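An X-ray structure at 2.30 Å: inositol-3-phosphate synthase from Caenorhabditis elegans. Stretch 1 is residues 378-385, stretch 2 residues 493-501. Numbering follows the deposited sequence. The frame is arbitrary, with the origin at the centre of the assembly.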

# COMPACT_ATOMS: atom_id res chain seq x y z
N SER A 378 -5.45 -11.12 -18.25
CA SER A 378 -5.81 -12.29 -17.45
C SER A 378 -5.05 -13.56 -17.85
O SER A 378 -5.03 -14.53 -17.09
N SER A 379 -4.43 -13.56 -19.03
CA SER A 379 -3.90 -14.80 -19.66
C SER A 379 -2.50 -15.29 -19.21
O SER A 379 -2.13 -16.43 -19.50
N VAL A 380 -1.74 -14.44 -18.50
CA VAL A 380 -0.28 -14.63 -18.29
C VAL A 380 0.20 -15.63 -17.20
O VAL A 380 1.41 -15.84 -17.02
N VAL A 381 -0.74 -16.25 -16.48
CA VAL A 381 -0.38 -17.26 -15.47
C VAL A 381 -0.91 -18.69 -15.82
O VAL A 381 -1.17 -19.52 -14.93
N ASP A 382 -1.04 -18.97 -17.12
CA ASP A 382 -1.55 -20.27 -17.56
C ASP A 382 -0.42 -21.27 -17.65
O ASP A 382 -0.47 -22.33 -17.00
N ASP A 383 0.61 -20.94 -18.43
CA ASP A 383 1.75 -21.83 -18.61
C ASP A 383 2.51 -22.11 -17.29
O ASP A 383 3.15 -23.17 -17.14
N MET A 384 2.44 -21.18 -16.34
CA MET A 384 3.05 -21.37 -15.01
C MET A 384 2.24 -22.31 -14.08
O MET A 384 2.81 -23.14 -13.37
N VAL A 385 0.91 -22.19 -14.09
CA VAL A 385 0.08 -23.07 -13.29
C VAL A 385 0.18 -24.52 -13.82
O VAL A 385 0.08 -25.48 -13.04
N PRO A 493 3.54 -23.90 -27.85
CA PRO A 493 3.08 -23.32 -26.60
C PRO A 493 3.40 -21.84 -26.43
O PRO A 493 4.45 -21.37 -26.86
N ILE A 494 2.48 -21.13 -25.78
CA ILE A 494 2.67 -19.75 -25.36
C ILE A 494 3.60 -19.70 -24.15
O ILE A 494 3.55 -20.56 -23.27
N SER A 495 4.46 -18.70 -24.12
CA SER A 495 5.39 -18.57 -23.01
C SER A 495 5.23 -17.20 -22.39
O SER A 495 5.55 -16.18 -23.03
N ASN A 496 4.75 -17.16 -21.14
CA ASN A 496 4.35 -15.89 -20.52
C ASN A 496 5.32 -15.25 -19.51
O ASN A 496 5.18 -14.08 -19.19
N ALA A 497 6.27 -16.02 -18.99
CA ALA A 497 7.09 -15.53 -17.89
C ALA A 497 8.26 -14.72 -18.43
O ALA A 497 9.15 -15.26 -19.10
N PHE A 498 8.24 -13.43 -18.12
CA PHE A 498 9.13 -12.44 -18.71
C PHE A 498 10.61 -12.80 -18.71
O PHE A 498 11.24 -12.78 -19.76
N MET A 499 11.17 -13.13 -17.55
CA MET A 499 12.60 -13.39 -17.51
C MET A 499 12.97 -14.60 -18.39
O MET A 499 14.05 -14.65 -18.99
N ARG A 500 12.03 -15.52 -18.54
CA ARG A 500 12.22 -16.65 -19.42
C ARG A 500 12.24 -16.21 -20.90
O ARG A 500 12.99 -16.76 -21.74
N GLN A 501 11.44 -15.19 -21.20
CA GLN A 501 11.32 -14.64 -22.55
C GLN A 501 12.55 -13.84 -22.94
O GLN A 501 12.87 -13.66 -24.12

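Packing between residues 378-385 and 493-501 of inositol-3-phosphate synthase centres on one carboxylate–carboxamide pair, Asp-383 and Asn-496, whose CA-to-CB bonds each point toward the opposing stretch. Asp-383 takes the p rotamer (chi1 62°), Asn-496 the m rotamer (chi1 -71°), and the two meet through a pair of hydrogen bonds. The side-chain amide ND2 of Asn-496 donates to OD1 of Asp-383 at 3.1 Å, while the backbone N of Asn-496 donates to OD2 of Asp-383 at 3.0 Å in a nearly straight bond (175°). One residue thus supplies a donor to each carboxylate oxygen, and the aspartate grips backbone and side chain together.

Water 1 extends this network. The O of water 1 lies 2.7 Å from OD2 of Asp-383, to which the water donates, 2.7 Å from the backbone N of Ala-497, from which it accepts, and 2.8 Å from OG of Ser-495, to which it is hydrogen-bonded. Ala-497 N lies 4.1 Å from Asp-383 OD2, so the water links a donor and an acceptor too far apart to bond directly. Ser-495, in the t rotamer, directs its CA-to-CB bond away from stretch 1, yet its hydroxyl still joins the network through the water. Ser-495 O accepts from NE2 of Gln-501 (2.6 Å); OE1 of Gln-501 is bonded elsewhere in the structure.

Further contacts pair carbon with polar atoms, without hydrogen bonds. The CA-to-CB bond of Val-380, rotamer m, runs sideways, but Val-380 CG1 comes within 3.7 Å of Asn-496 OD1, and Val-380 O lies 3.3 Å from Asn-496 CB. The CA-to-CB bond of Met-384 (chi1 -101°, between wells) points toward stretch 2, and Met-384 CE sits at the edge of the Arg-500 guanidinium, near its plane, 4.0 Å from Arg-500 NH2. Arg-500 NH2 is hydrogen-bonded elsewhere in the structure; its contact with the methyl CE is one of packing.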

# COMPACT_ATOMS: atom_id res chain seq x y z
CB SER A 378 -7.33 -12.56 -17.56
OG SER A 378 -8.11 -11.69 -16.73
CB SER A 379 -3.95 -14.70 -21.20
OG SER A 379 -2.90 -13.89 -21.75
CB VAL A 380 0.48 -13.27 -18.12
CG1 VAL A 380 0.56 -12.54 -19.43
CG2 VAL A 380 -0.14 -12.40 -17.02
CB VAL A 381 -0.79 -16.79 -14.04
CG1 VAL A 381 -2.30 -16.72 -13.88
CG2 VAL A 381 -0.18 -17.70 -12.96
CB ASP A 382 -2.28 -20.16 -18.89
CG ASP A 382 -3.58 -19.37 -18.79
OD1 ASP A 382 -4.26 -19.42 -17.73
OD2 ASP A 382 -4.00 -18.68 -19.74
CB ASP A 383 2.70 -21.28 -19.68
CG ASP A 383 3.28 -19.93 -19.32
OD1 ASP A 383 2.49 -19.06 -18.88
OD2 ASP A 383 4.49 -19.65 -19.43
CB MET A 384 3.34 -20.01 -14.34
CG MET A 384 4.82 -19.55 -14.42
SD MET A 384 5.98 -20.40 -13.29
CE MET A 384 6.92 -21.49 -14.37
CB VAL A 385 -1.38 -22.56 -13.20
CG1 VAL A 385 -2.34 -23.64 -12.68
CG2 VAL A 385 -1.45 -21.29 -12.34
CB PRO A 493 3.86 -24.11 -25.56
CG PRO A 493 5.11 -24.47 -26.24
CD PRO A 493 4.74 -24.74 -27.64
CB ILE A 494 1.32 -19.13 -25.01
CG1 ILE A 494 0.50 -18.88 -26.29
CG2 ILE A 494 1.52 -17.84 -24.27
CD1 ILE A 494 -1.01 -19.02 -26.10
CB SER A 495 6.83 -18.79 -23.51
OG SER A 495 7.73 -18.87 -22.42
CB ASN A 496 2.96 -16.01 -19.89
CG ASN A 496 1.84 -16.11 -20.93
OD1 ASN A 496 1.62 -15.20 -21.75
ND2 ASN A 496 1.11 -17.20 -20.88
CB ALA A 497 7.56 -16.67 -17.02
CB PHE A 498 8.94 -11.07 -18.04
CG PHE A 498 9.96 -10.02 -18.46
CD1 PHE A 498 9.75 -9.23 -19.59
CD2 PHE A 498 11.11 -9.83 -17.71
CE1 PHE A 498 10.68 -8.26 -19.97
CE2 PHE A 498 12.05 -8.85 -18.09
CZ PHE A 498 11.83 -8.07 -19.23
CB MET A 499 13.12 -13.50 -16.06
CG MET A 499 13.09 -12.14 -15.27
SD MET A 499 14.01 -10.72 -16.00
CE MET A 499 15.67 -11.40 -16.22
CB ARG A 500 11.14 -17.69 -19.13
CG ARG A 500 10.94 -18.02 -17.63
CD ARG A 500 11.52 -19.37 -17.17
NE ARG A 500 10.85 -19.87 -15.96
CZ ARG A 500 11.46 -20.19 -14.80
NH1 ARG A 500 12.78 -20.08 -14.66
NH2 ARG A 500 10.74 -20.62 -13.77
CB GLN A 501 10.08 -13.73 -22.65
CG GLN A 501 8.72 -14.42 -22.56
CD GLN A 501 7.62 -13.43 -22.24
OE1 GLN A 501 7.88 -12.41 -21.61
NE2 GLN A 501 6.39 -13.69 -22.71
O HOH W 1 6.89 -18.56 -19.79